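Local coordinates for protein Exo-1,5-alpha-L-arabinofuranobiosidase (Gibberella zeae, PDB 5M1Z) that probably hydrolyses alpha-1,5-linked L-arabinan from a chain end, releasing arabinobiose units, at residues T119-Y124 with T152-P157; Q27-R32 with T321-S326. All blocks are in the same frame, centred on the assembly; numbering follows the deposited sequence.

Contact 1: T119-Y124 with T152-P157. With 6LW ((Z)-L-Arabinonhydroximo-1,4-lactone), chain B; SO4 (sulfate ion), chain D.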
ATOM      1  N   THR A 119       3.358  18.020  -3.332  1.00 15.55           N
ATOM      2  CA  THR A 119       2.982  16.760  -2.709  1.00 16.06           C
ATOM      3  C   THR A 119       3.420  16.849  -1.236  1.00 17.02           C
ATOM      4  O   THR A 119       4.506  17.402  -0.910  1.00 17.00           O
ATOM      5  CB  THR A 119       3.646  15.543  -3.367  1.00 15.89           C
ATOM      6  OG1 THR A 119       5.042  15.800  -3.589  1.00 14.86           O
ATOM      7  CG2 THR A 119       3.043  15.274  -4.700  1.00 17.30           C
ATOM      8  N   LEU A 120       2.565  16.370  -0.332  1.00 14.99           N
ATOM      9  CA  LEU A 120       2.862  16.496   1.055  1.00 14.32           C
ATOM     10  C   LEU A 120       2.288  15.291   1.776  1.00 13.86           C
ATOM     11  O   LEU A 120       1.068  15.164   1.929  1.00 11.92           O
ATOM     12  CB  LEU A 120       2.280  17.793   1.577  1.00 15.30           C
ATOM     13  CG  LEU A 120       2.452  18.205   3.056  1.00 17.10           C
ATOM     14  CD1 LEU A 120       3.863  18.052   3.597  1.00 17.17           C
ATOM     15  CD2 LEU A 120       2.028  19.649   3.278  1.00 17.15           C
ATOM     16  N   ILE A 121       3.180  14.415   2.226  1.00 12.81           N
ATOM     17  CA  ILE A 121       2.784  13.248   2.944  1.00 13.04           C
ATOM     18  C   ILE A 121       2.425  13.677   4.375  1.00 13.36           C
ATOM     19  O   ILE A 121       3.283  14.206   5.088  1.00 12.13           O
ATOM     20  CB  ILE A 121       3.859  12.161   2.945  1.00 13.86           C
ATOM     21  CG1 ILE A 121       4.002  11.579   1.508  1.00 15.40           C
ATOM     22  CG2 ILE A 121       3.439  11.074   3.907  1.00 13.98           C
ATOM     23  CD1 ILE A 121       5.165  10.622   1.332  1.00 15.73           C
ATOM     24  N   GLU A 122       1.186  13.371   4.767  1.00 13.68           N
ATOM     25  CA  GLU A 122       0.587  13.693   6.060  1.00 15.55           C
ATOM     26  C   GLU A 122       0.244  12.463   6.853  1.00 14.63           C
ATOM     27  O   GLU A 122       0.068  11.391   6.290  1.00 15.65           O
ATOM     28  CB  GLU A 122      -0.773  14.392   5.870  1.00 18.36           C
ATOM     29  CG  GLU A 122      -0.851  15.530   4.895  1.00 19.90           C
ATOM     30  CD  GLU A 122      -0.176  16.792   5.421  1.00 22.66           C
ATOM     31  OE1 GLU A 122       0.945  16.670   5.985  1.00 22.12           O
ATOM     32  OE2 GLU A 122      -0.773  17.914   5.265  1.00 20.96           O
ATOM     33  N   VAL A 123       0.056  12.641   8.161  1.00 13.00           N
ATOM     34  CA  VAL A 123      -0.530  11.619   9.042  1.00 12.56           C
ATOM     35  C   VAL A 123      -1.691  12.243   9.816  1.00 12.99           C
ATOM     36  O   VAL A 123      -1.531  13.323  10.433  1.00 13.62           O
ATOM     37  CB  VAL A 123       0.492  11.128  10.024  1.00 12.36           C
ATOM     38  CG1 VAL A 123      -0.125  10.190  11.074  1.00 12.98           C
ATOM     39  CG2 VAL A 123       1.580  10.396   9.281  1.00 13.55           C
ATOM     40  N   TYR A 124      -2.830  11.587   9.740  1.00 11.93           N
ATOM     41  CA  TYR A 124      -4.032  11.894  10.521  1.00 12.31           C
ATOM     42  C   TYR A 124      -4.254  10.673  11.431  1.00 12.30           C
ATOM     43  O   TYR A 124      -3.812   9.535  11.098  1.00 12.29           O
ATOM     44  CB  TYR A 124      -5.263  12.140   9.577  1.00 12.32           C
ATOM     45  CG  TYR A 124      -5.248  13.515   8.953  1.00 12.74           C
ATOM     46  CD1 TYR A 124      -4.328  13.853   7.968  1.00 13.78           C
ATOM     47  CD2 TYR A 124      -6.084  14.504   9.421  1.00 13.01           C
ATOM     48  CE1 TYR A 124      -4.245  15.168   7.467  1.00 14.39           C
ATOM     49  CE2 TYR A 124      -6.043  15.799   8.933  1.00 13.43           C
ATOM     50  CZ  TYR A 124      -5.147  16.135   7.947  1.00 14.25           C
ATOM     51  OH  TYR A 124      -5.120  17.437   7.473  1.00 13.83           O
ATOM     52  N   THR A 152      10.185  16.613  -8.472  1.00 19.52           N
ATOM     53  CA  THR A 152      10.551  16.229  -7.154  1.00 18.60           C
ATOM     54  C   THR A 152       9.388  15.753  -6.219  1.00 17.10           C
ATOM     55  O   THR A 152       9.464  16.030  -5.023  1.00 16.24           O
ATOM     56  CB  THR A 152      11.345  17.375  -6.473  1.00 21.05           C
ATOM     57  OG1 THR A 152      10.509  18.535  -6.282  1.00 21.81           O
ATOM     58  CG2 THR A 152      12.568  17.745  -7.313  1.00 21.69           C
ATOM     59  N   PRO A 153       8.341  15.041  -6.727  1.00 15.79           N
ATOM     60  CA  PRO A 153       7.325  14.536  -5.724  1.00 14.85           C
ATOM     61  C   PRO A 153       7.781  13.441  -4.761  1.00 13.07           C
ATOM     62  O   PRO A 153       8.791  12.773  -4.962  1.00 12.55           O
ATOM     63  CB  PRO A 153       6.208  13.984  -6.579  1.00 14.33           C
ATOM     64  CG  PRO A 153       6.894  13.604  -7.826  1.00 15.06           C
ATOM     65  CD  PRO A 153       7.969  14.625  -8.082  1.00 15.72           C
ATOM     66  N   VAL A 154       6.989  13.300  -3.725  1.00 12.58           N
ATOM     67  CA  VAL A 154       7.034  12.168  -2.811  1.00 12.89           C
ATOM     68  C   VAL A 154       5.693  11.452  -2.924  1.00 13.15           C
ATOM     69  O   VAL A 154       4.661  12.108  -3.260  1.00 13.19           O
ATOM     70  CB  VAL A 154       7.381  12.603  -1.381  1.00 12.78           C
ATOM     71  CG1 VAL A 154       8.734  13.279  -1.357  1.00 13.42           C
ATOM     72  CG2 VAL A 154       6.340  13.543  -0.822  1.00 13.23           C
ATOM     73  N   TRP A 155       5.704  10.138  -2.710  1.00 13.20           N
ATOM     74  CA  TRP A 155       4.517   9.334  -2.875  1.00 13.74           C
ATOM     75  C   TRP A 155       4.459   8.130  -2.008  1.00 13.54           C
ATOM     76  O   TRP A 155       5.473   7.629  -1.554  1.00 13.61           O
ATOM     77  CB  TRP A 155       4.443   8.732  -4.251  1.00 15.89           C
ATOM     78  CG  TRP A 155       5.021   9.408  -5.457  1.00 17.69           C
ATOM     79  CD1 TRP A 155       6.328   9.296  -5.934  1.00 18.57           C
ATOM     80  CD2 TRP A 155       4.307  10.124  -6.452  1.00 17.92           C
ATOM     81  NE1 TRP A 155       6.448   9.963  -7.109  1.00 18.13           N
ATOM     82  CE2 TRP A 155       5.233  10.473  -7.458  1.00 17.90           C
ATOM     83  CE3 TRP A 155       3.008  10.606  -6.547  1.00 18.94           C
ATOM     84  CZ2 TRP A 155       4.866  11.211  -8.593  1.00 19.96           C
ATOM     85  CZ3 TRP A 155       2.646  11.354  -7.673  1.00 19.33           C
ATOM     86  CH2 TRP A 155       3.569  11.643  -8.675  1.00 19.96           C
ATOM     87  N   GLU A 156       3.260   7.598  -1.847  1.00 12.40           N
ATOM     88  CA  GLU A 156       3.056   6.172  -1.465  1.00 13.34           C
ATOM     89  C   GLU A 156       3.570   5.797  -0.093  1.00 12.78           C
ATOM     90  O   GLU A 156       4.380   4.892   0.048  1.00 12.18           O
ATOM     91  CB  GLU A 156       3.623   5.235  -2.557  1.00 14.83           C
ATOM     92  CG  GLU A 156       2.890   5.427  -3.891  1.00 16.25           C
ATOM     93  CD  GLU A 156       3.763   5.353  -5.139  1.00 19.08           C
ATOM     94  OE1 GLU A 156       5.007   5.155  -5.068  1.00 19.41           O
ATOM     95  OE2 GLU A 156       3.146   5.493  -6.229  1.00 23.75           O
ATOM     96  N   PRO A 157       3.019   6.436   0.948  1.00 12.43           N
ATOM     97  CA  PRO A 157       3.418   6.053   2.312  1.00 12.84           C
ATOM     98  C   PRO A 157       2.984   4.648   2.728  1.00 12.90           C
ATOM     99  O   PRO A 157       1.858   4.173   2.364  1.00 12.66           O
ATOM    100  CB  PRO A 157       2.746   7.125   3.195  1.00 12.76           C
ATOM    101  CG  PRO A 157       1.569   7.539   2.375  1.00 13.03           C
ATOM    102  CD  PRO A 157       2.031   7.512   0.937  1.00 12.11           C
TER
HETATM  103  C3  6LW B   1       5.155   6.789  -8.551  1.00 47.18           C
HETATM  104  C2  6LW B   1       5.549   5.318  -8.595  1.00 48.25           C
HETATM  105  C1  6LW B   1       4.231   4.680  -8.991  1.00 51.91           C
HETATM  106  O3  6LW B   1       6.196   7.553  -9.152  1.00 38.47           O
HETATM  107  O4  6LW B   1       3.142   5.618  -8.998  1.00 49.24           O
HETATM  108  O1  6LW B   1       3.673   3.198 -10.753  1.00 48.98           O
HETATM  109  C4  6LW B   1       3.823   6.831  -9.315  1.00 46.38           C
HETATM  110  N1  6LW B   1       4.045   3.426  -9.421  1.00 49.56           N
HETATM  111  O2  6LW B   1       6.126   4.940  -7.351  1.00 45.81           O
HETATM  112  C5  6LW B   1       2.828   7.916  -8.966  1.00 44.28           C
HETATM  113  O5  6LW B   1       1.749   7.795  -9.923  1.00 36.65           O
HETATM  114  S   SO4 D 503       9.178  20.210  -9.080  1.00 51.17           S
HETATM  115  O1  SO4 D 503       8.588  18.846  -9.238  1.00 44.14           O
HETATM  116  O2  SO4 D 503       9.457  20.734 -10.449  1.00 53.84           O
HETATM  117  O3  SO4 D 503       8.222  21.081  -8.331  1.00 53.72           O
HETATM  118  O4  SO4 D 503      10.440  20.199  -8.292  1.00 51.27           O
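Thr119 meets the backbone of Val154 because its chi1 of 45° sets OG1 between its own backbone N and carbonyl carbon, where the hydroxyl faces the start of strand 154-162. Val154 N donates to Thr119 OG1 at 3.2 Å, with an N-H...O angle of 166° that marks a nearly straight bond. The same oxygen is also bonded to the carbonyl of Gly143, so this buried hydroxyl accepts from Val154 N and, since a carbonyl can only accept, donates to Gly143 O. Thr119 CG2 rests 3.9 Å from Pro153 CB. Ile121 uses both its branches: the extended CG1-CD1 arm brings CD1 to 3.8 Å from Val154 CG2, while CG2, anti to the backbone N, lies 4.1 Å from Pro157 CB, the two side chains running past each other in opposite senses. The polar link thus lies at the Thr119 end of the segment, and aliphatic packing follows at Ile121.

The far side of segment 152-157 is turned to the ligand. The Trp155 indole is sandwiched, with Pro153 CB 3.6 Å above one face and C5 of the bound arabinonhydroximo-lactone over the opposite face, while Trp155 NE1 bonds to Gln173. Glu156 OE1 accepts a hydrogen bond from ligand O2 at 2.6 Å and is held in addition by Ser171. A sulfate, probably from the crystallisation liquor, is bound by Thr152 through its N and its OG1.

The two strands belong to neighbouring blades of a six-bladed beta-propeller, and their parts 119-124 and 154-157 run at 27° to each other, near parallel. Strand 119-126 is third in its four-stranded blade, between strands 105-111 and 134-142; strand 154-162 is the first of the next blade and pairs in turn with strand 165-172.

Contact 2: Q27-R32 with T321-S326. With 6LW ((Z)-L-Arabinonhydroximo-1,4-lactone), chain B; EDO (1,2-ethanediol), chain L.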
ATOM      1  N   GLN A  27     -11.906   8.187 -11.082  1.00 12.44           N
ATOM      2  CA  GLN A  27     -13.086   8.173 -10.216  1.00 12.55           C
ATOM      3  C   GLN A  27     -12.768   7.609  -8.842  1.00 11.58           C
ATOM      4  O   GLN A  27     -12.996   8.274  -7.822  1.00 10.62           O
ATOM      5  CB  GLN A  27     -14.331   7.526 -10.878  1.00 12.34           C
ATOM      6  CG  GLN A  27     -14.626   8.119 -12.254  1.00 13.20           C
ATOM      7  CD  GLN A  27     -15.974   7.660 -12.750  1.00 13.49           C
ATOM      8  OE1 GLN A  27     -16.231   6.469 -12.752  1.00 14.01           O
ATOM      9  NE2 GLN A  27     -16.872   8.589 -13.051  1.00 13.41           N
ATOM     10  N   VAL A  28     -12.269   6.387  -8.829  1.00 11.31           N
ATOM     11  CA  VAL A  28     -11.721   5.770  -7.641  1.00 11.51           C
ATOM     12  C   VAL A  28     -10.450   5.068  -8.029  1.00 11.59           C
ATOM     13  O   VAL A  28     -10.262   4.752  -9.248  1.00 11.15           O
ATOM     14  CB  VAL A  28     -12.666   4.807  -6.958  1.00 11.90           C
ATOM     15  CG1 VAL A  28     -13.847   5.534  -6.410  1.00 13.63           C
ATOM     16  CG2 VAL A  28     -13.130   3.671  -7.895  1.00 12.82           C
ATOM     17  N   LEU A  29      -9.571   4.893  -7.025  1.00 10.76           N
ATOM     18  CA  LEU A  29      -8.280   4.212  -7.191  1.00 11.50           C
ATOM     19  C   LEU A  29      -7.682   3.911  -5.831  1.00 11.97           C
ATOM     20  O   LEU A  29      -8.023   4.565  -4.848  1.00 10.66           O
ATOM     21  CB  LEU A  29      -7.312   5.068  -8.041  1.00 11.84           C
ATOM     22  CG  LEU A  29      -6.159   4.330  -8.733  1.00 13.30           C
ATOM     23  CD1 LEU A  29      -6.681   3.392  -9.809  1.00 14.80           C
ATOM     24  CD2 LEU A  29      -5.141   5.323  -9.302  1.00 13.47           C
ATOM     25  N   TYR A  30      -6.841   2.867  -5.744  1.00 12.58           N
ATOM     26  CA  TYR A  30      -5.912   2.735  -4.582  1.00 12.47           C
ATOM     27  C   TYR A  30      -6.636   2.395  -3.320  1.00 11.99           C
ATOM     28  O   TYR A  30      -6.659   3.164  -2.365  1.00 12.74           O
ATOM     29  CB  TYR A  30      -5.065   4.032  -4.410  1.00 12.40           C
ATOM     30  CG  TYR A  30      -3.689   3.896  -3.810  1.00 12.12           C
ATOM     31  CD1 TYR A  30      -3.507   3.649  -2.475  1.00 12.12           C
ATOM     32  CD2 TYR A  30      -2.553   4.099  -4.594  1.00 12.53           C
ATOM     33  CE1 TYR A  30      -2.238   3.582  -1.920  1.00 12.42           C
ATOM     34  CE2 TYR A  30      -1.296   3.997  -4.072  1.00 12.29           C
ATOM     35  CZ  TYR A  30      -1.123   3.749  -2.742  1.00 12.75           C
ATOM     36  OH  TYR A  30       0.150   3.678  -2.239  1.00 13.11           O
ATOM     37  N   ALA A  31      -7.251   1.231  -3.310  1.00 11.96           N
ATOM     38  CA  ALA A  31      -7.993   0.792  -2.178  1.00 12.49           C
ATOM     39  C   ALA A  31      -7.063   0.232  -1.122  1.00 12.89           C
ATOM     40  O   ALA A  31      -6.064  -0.387  -1.432  1.00 14.15           O
ATOM     41  CB  ALA A  31      -9.008  -0.257  -2.559  1.00 12.81           C
ATOM     42  N   ARG A  32      -7.450   0.440   0.126  1.00 13.20           N
ATOM     43  CA  ARG A  32      -6.684   0.010   1.286  1.00 13.71           C
ATOM     44  C   ARG A  32      -7.621  -0.388   2.436  1.00 15.73           C
ATOM     45  O   ARG A  32      -8.530   0.357   2.805  1.00 16.15           O
ATOM     46  CB  ARG A  32      -5.738   1.073   1.772  1.00 13.07           C
ATOM     47  CG  ARG A  32      -4.529   1.377   0.867  1.00 12.92           C
ATOM     48  CD  ARG A  32      -3.541   0.268   0.935  1.00 12.83           C
ATOM     49  NE  ARG A  32      -2.319   0.523   0.189  1.00 14.10           N
ATOM     50  CZ  ARG A  32      -2.108   0.195  -1.077  1.00 13.99           C
ATOM     51  NH1 ARG A  32      -3.090  -0.322  -1.808  1.00 14.69           N
ATOM     52  NH2 ARG A  32      -0.920   0.402  -1.611  1.00 14.29           N
ATOM     53  N   THR A 321      -7.977  -7.929 -11.516  1.00 16.44           N
ATOM     54  CA  THR A 321      -6.754  -7.109 -11.553  1.00 17.79           C
ATOM     55  C   THR A 321      -7.086  -5.658 -11.231  1.00 18.12           C
ATOM     56  O   THR A 321      -8.131  -5.145 -11.676  1.00 17.54           O
ATOM     57  CB  THR A 321      -6.092  -7.232 -12.929  1.00 20.17           C
ATOM     58  OG1 THR A 321      -5.795  -8.614 -13.152  1.00 20.89           O
ATOM     59  CG2 THR A 321      -4.768  -6.400 -13.051  1.00 20.09           C
ATOM     60  N   ALA A 322      -6.247  -5.030 -10.387  1.00 16.34           N
ATOM     61  CA  ALA A 322      -6.348  -3.639 -10.065  1.00 16.11           C
ATOM     62  C   ALA A 322      -4.988  -3.013  -9.711  1.00 15.69           C
ATOM     63  O   ALA A 322      -4.091  -3.669  -9.153  1.00 15.47           O
ATOM     64  CB  ALA A 322      -7.303  -3.441  -8.914  1.00 16.27           C
ATOM     65  N   TYR A 323      -4.873  -1.722  -9.994  1.00 14.94           N
ATOM     66  CA  TYR A 323      -3.695  -0.936  -9.598  1.00 13.86           C
ATOM     67  C   TYR A 323      -3.584  -0.983  -8.083  1.00 13.72           C
ATOM     68  O   TYR A 323      -4.580  -0.766  -7.367  1.00 13.39           O
ATOM     69  CB  TYR A 323      -3.828   0.461 -10.106  1.00 14.13           C
ATOM     70  CG  TYR A 323      -2.643   1.336  -9.804  1.00 15.11           C
ATOM     71  CD1 TYR A 323      -1.454   1.118 -10.417  1.00 14.58           C
ATOM     72  CD2 TYR A 323      -2.742   2.374  -8.873  1.00 15.30           C
ATOM     73  CE1 TYR A 323      -0.331   1.911 -10.129  1.00 15.90           C
ATOM     74  CE2 TYR A 323      -1.656   3.187  -8.586  1.00 15.84           C
ATOM     75  CZ  TYR A 323      -0.452   2.951  -9.248  1.00 15.48           C
ATOM     76  OH  TYR A 323       0.609   3.732  -9.018  1.00 15.41           O
ATOM     77  N   THR A 324      -2.410  -1.375  -7.603  1.00 13.30           N
ATOM     78  CA  THR A 324      -2.095  -1.523  -6.152  1.00 12.74           C
ATOM     79  C   THR A 324      -3.197  -2.241  -5.357  1.00 12.23           C
ATOM     80  O   THR A 324      -3.601  -1.892  -4.245  1.00 11.36           O
ATOM     81  CB  THR A 324      -1.634  -0.181  -5.536  1.00 13.34           C
ATOM     82  OG1 THR A 324      -0.999  -0.403  -4.269  1.00 13.51           O
ATOM     83  CG2 THR A 324      -2.757   0.807  -5.351  1.00 14.44           C
ATOM     84  N   ARG A 325      -3.674  -3.305  -5.955  1.00 12.38           N
ATOM     85  CA  ARG A 325      -4.611  -4.171  -5.319  1.00 12.54           C
ATOM     86  C   ARG A 325      -4.014  -4.635  -3.981  1.00 13.14           C
ATOM     87  O   ARG A 325      -2.835  -4.973  -3.903  1.00 14.40           O
ATOM     88  CB  ARG A 325      -4.886  -5.363  -6.248  1.00 12.47           C
ATOM     89  CG  ARG A 325      -6.107  -6.149  -5.818  1.00 13.33           C
ATOM     90  CD  ARG A 325      -6.421  -7.350  -6.723  1.00 13.27           C
ATOM     91  NE  ARG A 325      -5.337  -8.334  -6.661  1.00 14.57           N
ATOM     92  CZ  ARG A 325      -5.364  -9.547  -7.210  1.00 16.74           C
ATOM     93  NH1 ARG A 325      -6.441  -9.968  -7.846  1.00 17.18           N
ATOM     94  NH2 ARG A 325      -4.284 -10.318  -7.147  1.00 16.26           N
ATOM     95  N   SER A 326      -4.786  -4.583  -2.926  1.00 13.58           N
ATOM     96  CA  SER A 326      -4.244  -4.750  -1.607  1.00 14.64           C
ATOM     97  C   SER A 326      -4.760  -6.025  -0.957  1.00 15.14           C
ATOM     98  O   SER A 326      -5.693  -6.692  -1.454  1.00 14.58           O
ATOM     99  CB  SER A 326      -4.607  -3.541  -0.735  1.00 16.25           C
ATOM    100  OG  SER A 326      -6.021  -3.374  -0.708  1.00 18.05           O
TER
HETATM  101  C3  6LW B   1       5.155   6.789  -8.551  1.00 47.18           C
HETATM  102  C2  6LW B   1       5.549   5.318  -8.595  1.00 48.25           C
HETATM  103  C1  6LW B   1       4.231   4.680  -8.991  1.00 51.91           C
HETATM  104  O3  6LW B   1       6.196   7.553  -9.152  1.00 38.47           O
HETATM  105  O4  6LW B   1       3.142   5.618  -8.998  1.00 49.24           O
HETATM  106  O1  6LW B   1       3.673   3.198 -10.753  1.00 48.98           O
HETATM  107  C4  6LW B   1       3.823   6.831  -9.315  1.00 46.38           C
HETATM  108  N1  6LW B   1       4.045   3.426  -9.421  1.00 49.56           N
HETATM  109  O2  6LW B   1       6.126   4.940  -7.351  1.00 45.81           O
HETATM  110  C5  6LW B   1       2.828   7.916  -8.966  1.00 44.28           C
HETATM  111  O5  6LW B   1       1.749   7.795  -9.923  1.00 36.65           O
HETATM  112  C1  EDO L 511      -6.546 -11.148 -15.590  1.00 36.35           C
HETATM  113  O1  EDO L 511      -6.875  -9.761 -15.797  1.00 38.22           O
HETATM  114  C2  EDO L 511      -5.038 -11.069 -15.426  1.00 36.66           C
HETATM  115  O2  EDO L 511      -4.468 -12.133 -14.648  1.00 33.89           O
HETATM  116  O   HOH W   1      -6.937   0.558  -7.690  1.00 13.60           O
HETATM  117  O   HOH W   2      -6.251  -0.911  -4.986  1.00 17.08           O
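Arg32 and Thr324 make the main polar link. The guanidinium grips Thr324 end-on: NH2 donates to Thr324 OG1 at 2.8 Å and 162°, with the acceptor in the guanidinium plane, while NH1 donates to Thr324 O at 2.9 Å, in that carbonyl's plane. NH1 also bonds to Ala31 O and NE to Gln89, and Tyr30 CE1 lies 3.4 Å above the guanidinium plane, so the group is fixed in rotation. Thr324 OG1 reaches it because it stands anti to its backbone N (chi1 -164°).

That torsion also puts Thr324 CG2 over the Tyr30 ring in a CH-pi contact, 3.7 Å from the centroid and 25° off the normal. Apolar packing continues where Leu29 CD2 lies 3.8 Å from Tyr323 CD2.

In the six-bladed propeller these segments belong to adjacent blades at the ring closure: strand 28-35 begins one blade, and segment 321-326 leads into strand 326-329 of the blade that the N-terminal strand 11-17 completes.

Two waters stand between the backbones. One molecule accepts from Tyr30 N at 3.0 Å and another from Ala31 N at 2.9 Å, and both also lie beside Tyr323 O.

Ligand contact falls to Tyr323, whose OH lies 3.2 Å from O4 of the arabinonhydroximo-lactone, while Leu29 and Tyr30 touch a bound arabinofuranose.

Both contacts are buried joints between neighbouring propeller blades, with centres about 17 Å apart, and each borders the same lactone ligand. Contact 2 lies nearer the centre of the chain, about 9 Å centre to centre against about 13 Å for contact 1, and the two meet directly where Glu156 CG packs 3.6 Å from Tyr30 OH. Their partners differ: contact 1 sets a third strand against the first strand of the next blade, whereas contact 2 sets the first strand of one blade against the loop leading into the first strand of the neighbouring blade. The chemistry follows, mostly aliphatic with one hydroxyl bond in contact 1, but guanidinium and aromatic, with waters between the backbones, in contact 2.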